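Local coordinates for protein endoglucanase family 5 (Clostridium acetobutylicum ATCC 824, PDB 6PZ7) that probably hydrolyses internal beta-1,4 linkages of cellulose and related plant polysaccharides as a broad-specificity family 5 glycoside hydrolase, at residues E84-V89 and N130-Y135. Residues are numbered along the deposited sequence; the frame is centred on the assembly and turned at random. Where two conformers were deposited one is given.
Sequences EVVNYV and NRFKDY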
ATOM      1  N   GLU A  84      16.815  -5.142  -6.432  1.00  8.03           N
ATOM      2  CA  GLU A  84      17.500  -3.917  -6.849  1.00  7.97           C
ATOM      3  C   GLU A  84      16.699  -2.682  -6.428  1.00  7.15           C
ATOM      4  O   GLU A  84      17.248  -1.688  -5.934  1.00  7.68           O
ATOM      5  CB  GLU A  84      17.716  -3.888  -8.371  1.00  8.56           C
ATOM      6  CG  GLU A  84      18.734  -4.862  -8.886  1.00 10.65           C
ATOM      7  CD  GLU A  84      18.939  -4.847 -10.370  1.00 13.25           C
ATOM      8  OE1 GLU A  84      18.198  -4.190 -11.126  1.00 13.35           O
ATOM      9  OE2 GLU A  84      19.911  -5.500 -10.834  1.00 16.99           O
ATOM     10  N   VAL A  85      15.377  -2.707  -6.643  1.00  6.63           N
ATOM     11  CA  VAL A  85      14.502  -1.575  -6.328  1.00  6.46           C
ATOM     12  C   VAL A  85      14.367  -1.402  -4.823  1.00  6.27           C
ATOM     13  O   VAL A  85      14.479  -0.288  -4.301  1.00  6.84           O
ATOM     14  CB  VAL A  85      13.156  -1.719  -7.059  1.00  6.59           C
ATOM     15  CG1 VAL A  85      12.247  -0.591  -6.650  1.00  7.58           C
ATOM     16  CG2 VAL A  85      13.368  -1.732  -8.556  1.00  8.45           C
ATOM     17  N   VAL A  86      14.180  -2.494  -4.085  1.00  6.74           N
ATOM     18  CA  VAL A  86      14.219  -2.431  -2.630  1.00  6.65           C
ATOM     19  C   VAL A  86      15.512  -1.779  -2.167  1.00  6.71           C
ATOM     20  O   VAL A  86      15.503  -0.919  -1.276  1.00  7.08           O
ATOM     21  CB  VAL A  86      14.037  -3.829  -2.028  1.00  6.71           C
ATOM     22  CG1 VAL A  86      14.402  -3.856  -0.557  1.00  8.41           C
ATOM     23  CG2 VAL A  86      12.634  -4.306  -2.253  1.00  7.08           C
ATOM     24  N   ASN A  87      16.646  -2.168  -2.752  1.00  6.80           N
ATOM     25  CA  ASN A  87      17.923  -1.595  -2.351  1.00  7.61           C
ATOM     26  C   ASN A  87      18.016  -0.111  -2.630  1.00  7.76           C
ATOM     27  O   ASN A  87      18.661   0.598  -1.848  1.00  8.11           O
ATOM     28  CB  ASN A  87      19.109  -2.360  -2.944  1.00  7.30           C
ATOM     29  CG  ASN A  87      19.444  -3.610  -2.152  1.00  8.34           C
ATOM     30  OD1 ASN A  87      18.943  -3.808  -1.032  1.00  9.15           O
ATOM     31  ND2 ASN A  87      20.309  -4.447  -2.711  1.00 10.58           N
ATOM     32  N   TYR A  88      17.443   0.405  -3.723  1.00  7.78           N
ATOM     33  CA  TYR A  88      17.468   1.857  -3.928  1.00  7.82           C
ATOM     34  C   TYR A  88      16.914   2.551  -2.687  1.00  7.36           C
ATOM     35  O   TYR A  88      17.433   3.576  -2.233  1.00  8.95           O
ATOM     36  CB  TYR A  88      16.628   2.277  -5.154  1.00  8.76           C
ATOM     37  CG  TYR A  88      17.011   1.758  -6.516  1.00  7.81           C
ATOM     38  CD1 TYR A  88      18.292   1.403  -6.861  1.00  8.70           C
ATOM     39  CD2 TYR A  88      16.028   1.649  -7.495  1.00  8.61           C
ATOM     40  CE1 TYR A  88      18.581   0.923  -8.127  1.00  9.20           C
ATOM     41  CE2 TYR A  88      16.300   1.169  -8.746  1.00  9.06           C
ATOM     42  CZ  TYR A  88      17.592   0.811  -9.069  1.00  9.14           C
ATOM     43  OH  TYR A  88      17.856   0.318 -10.339  1.00 10.68           O
ATOM     44  N   VAL A  89      15.767   2.054  -2.208  1.00  6.91           N
ATOM     45  CA  VAL A  89      15.062   2.662  -1.085  1.00  7.08           C
ATOM     46  C   VAL A  89      15.857   2.493   0.216  1.00  7.66           C
ATOM     47  O   VAL A  89      16.087   3.451   0.983  1.00  8.20           O
ATOM     48  CB  VAL A  89      13.644   2.059  -0.974  1.00  6.91           C
ATOM     49  CG1 VAL A  89      12.928   2.612   0.248  1.00  7.64           C
ATOM     50  CG2 VAL A  89      12.835   2.355  -2.231  1.00  7.51           C
ATOM     51  N   ASN A 130      12.008 -15.608   2.205  1.00  8.32           N
ATOM     52  CA  ASN A 130      13.360 -16.151   2.261  0.60  8.97           C
ATOM     53  C   ASN A 130      14.365 -15.215   1.602  1.00  8.72           C
ATOM     54  O   ASN A 130      15.456 -14.979   2.144  1.00  9.45           O
ATOM     55  CB  ASN A 130      13.361 -17.543   1.615  0.60 11.21           C
ATOM     56  CG  ASN A 130      14.745 -18.158   1.520  0.60 14.29           C
ATOM     57  OD1 ASN A 130      15.308 -18.313   0.432  0.60 16.52           O
ATOM     58  ND2 ASN A 130      15.306 -18.484   2.652  0.60 11.57           N
ATOM     59  N   ARG A 131      14.019 -14.674   0.427  1.00  8.53           N
ATOM     60  CA  ARG A 131      14.957 -13.812  -0.281  0.51  9.44           C
ATOM     61  C   ARG A 131      15.289 -12.569   0.532  1.00  8.47           C
ATOM     62  O   ARG A 131      16.435 -12.084   0.504  1.00 10.32           O
ATOM     63  CB  ARG A 131      14.395 -13.417  -1.651  0.51 10.70           C
ATOM     64  CG  ARG A 131      15.201 -12.331  -2.358  0.51 11.91           C
ATOM     65  CD  ARG A 131      16.629 -12.786  -2.676  0.51 16.77           C
ATOM     66  NE  ARG A 131      16.650 -13.665  -3.844  0.51 16.44           N
ATOM     67  CZ  ARG A 131      16.946 -13.273  -5.088  0.51 14.67           C
ATOM     68  NH1 ARG A 131      17.253 -12.005  -5.352  0.51 11.90           N
ATOM     69  NH2 ARG A 131      16.922 -14.167  -6.072  0.51 15.82           N
ATOM     70  N   PHE A 132      14.308 -12.028   1.255  1.00  8.20           N
ATOM     71  CA  PHE A 132      14.449 -10.746   1.937  1.00  8.78           C
ATOM     72  C   PHE A 132      14.641 -10.869   3.448  1.00  7.26           C
ATOM     73  O   PHE A 132      14.577  -9.864   4.163  1.00  9.31           O
ATOM     74  CB  PHE A 132      13.236  -9.865   1.579  1.00  9.04           C
ATOM     75  CG  PHE A 132      13.256  -9.388   0.145  1.00  7.68           C
ATOM     76  CD1 PHE A 132      13.998  -8.261  -0.186  1.00  8.15           C
ATOM     77  CD2 PHE A 132      12.613 -10.080  -0.848  1.00  7.79           C
ATOM     78  CE1 PHE A 132      14.094  -7.850  -1.505  1.00  8.77           C
ATOM     79  CE2 PHE A 132      12.675  -9.652  -2.160  1.00  8.90           C
ATOM     80  CZ  PHE A 132      13.454  -8.543  -2.488  1.00  8.38           C
ATOM     81  N   LYS A 133      15.004 -12.050   3.932  1.00  8.29           N
ATOM     82  CA  LYS A 133      14.952 -12.335   5.364  0.57  8.46           C
ATOM     83  C   LYS A 133      15.979 -11.553   6.176  1.00  8.78           C
ATOM     84  O   LYS A 133      15.767 -11.341   7.385  1.00 10.27           O
ATOM     85  CB  LYS A 133      15.142 -13.840   5.618  0.57  9.44           C
ATOM     86  CG  LYS A 133      16.532 -14.367   5.322  0.57 12.02           C
ATOM     87  CD  LYS A 133      16.561 -15.899   5.230  0.57 14.31           C
ATOM     88  CE  LYS A 133      16.125 -16.538   6.530  0.57 18.32           C
ATOM     89  NZ  LYS A 133      16.033 -18.026   6.404  0.57 19.18           N
ATOM     90  N   ASP A 134      17.097 -11.155   5.569  1.00  8.66           N
ATOM     91  CA  ASP A 134      18.182 -10.548   6.330  1.00  9.15           C
ATOM     92  C   ASP A 134      18.109  -9.029   6.431  1.00  9.22           C
ATOM     93  O   ASP A 134      18.928  -8.417   7.121  1.00 10.36           O
ATOM     94  CB  ASP A 134      19.541 -10.951   5.775  1.00 10.65           C
ATOM     95  CG  ASP A 134      19.893 -12.409   6.023  1.00 14.64           C
ATOM     96  OD1 ASP A 134      19.349 -13.047   6.942  1.00 13.39           O
ATOM     97  OD2 ASP A 134      20.783 -12.882   5.301  1.00 22.65           O
ATOM     98  N   TYR A 135      17.160  -8.382   5.777  1.00  8.86           N
ATOM     99  CA  TYR A 135      16.998  -6.932   5.910  1.00  8.26           C
ATOM    100  C   TYR A 135      16.595  -6.584   7.346  1.00  8.91           C
ATOM    101  O   TYR A 135      15.908  -7.364   8.028  1.00  9.47           O
ATOM    102  CB  TYR A 135      15.943  -6.416   4.912  1.00  8.33           C
ATOM    103  CG  TYR A 135      16.480  -6.341   3.509  1.00  7.83           C
ATOM    104  CD1 TYR A 135      16.476  -7.449   2.673  1.00  8.86           C
ATOM    105  CD2 TYR A 135      17.018  -5.148   2.995  1.00  7.78           C
ATOM    106  CE1 TYR A 135      17.036  -7.381   1.399  1.00  8.93           C
ATOM    107  CE2 TYR A 135      17.541  -5.088   1.720  1.00  7.86           C
ATOM    108  CZ  TYR A 135      17.533  -6.213   0.944  1.00  8.04           C
ATOM    109  OH  TYR A 135      18.052  -6.217  -0.332  1.00  9.92           O
TER
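Val86 faces Phe132 with their CA atoms 9.5 Å apart, and Asn87 is the residue nearest Tyr135, at 9.9 Å between CA atoms, so the two backbones never touch; the rings of Phe132 and Tyr135 bridge most of the distance. Residues 84-89 are helical throughout, whereas 130-135 starts as helix and goes on into a type I beta turn from Phe132 to Tyr135. That turn brings both rings to the same helix. The two methyls of the branched Val86 let one residue touch both: its CG2 lies 3.9 Å from CE1 of Phe132, and its CG1 reaches CE2 of Tyr135 at 4.1 Å, both obliquely to the rings. Phe132, wholly apolar, fits the buried side. Tyr135 adds a hydroxyl where the contact becomes more exposed, and its OH donates to OD1 of Asn87 at 2.7 Å. The oxygen lies at the ring's edge, while the hydroxyl stands 35° out of the amide's carbonyl plane. Asn87 carries CG beside its backbone N (chi1 -81°), which helps its amide end reach across to the tyrosine. Gln83 NE2 adds a weak bond to the same hydroxyl. The contact joins helix 76-91 to the C-terminal part of helix 111-132 and the turn after it, on the outside of the TIM barrel, with Val86 also resting on Ile58 of the inner strand 55-58.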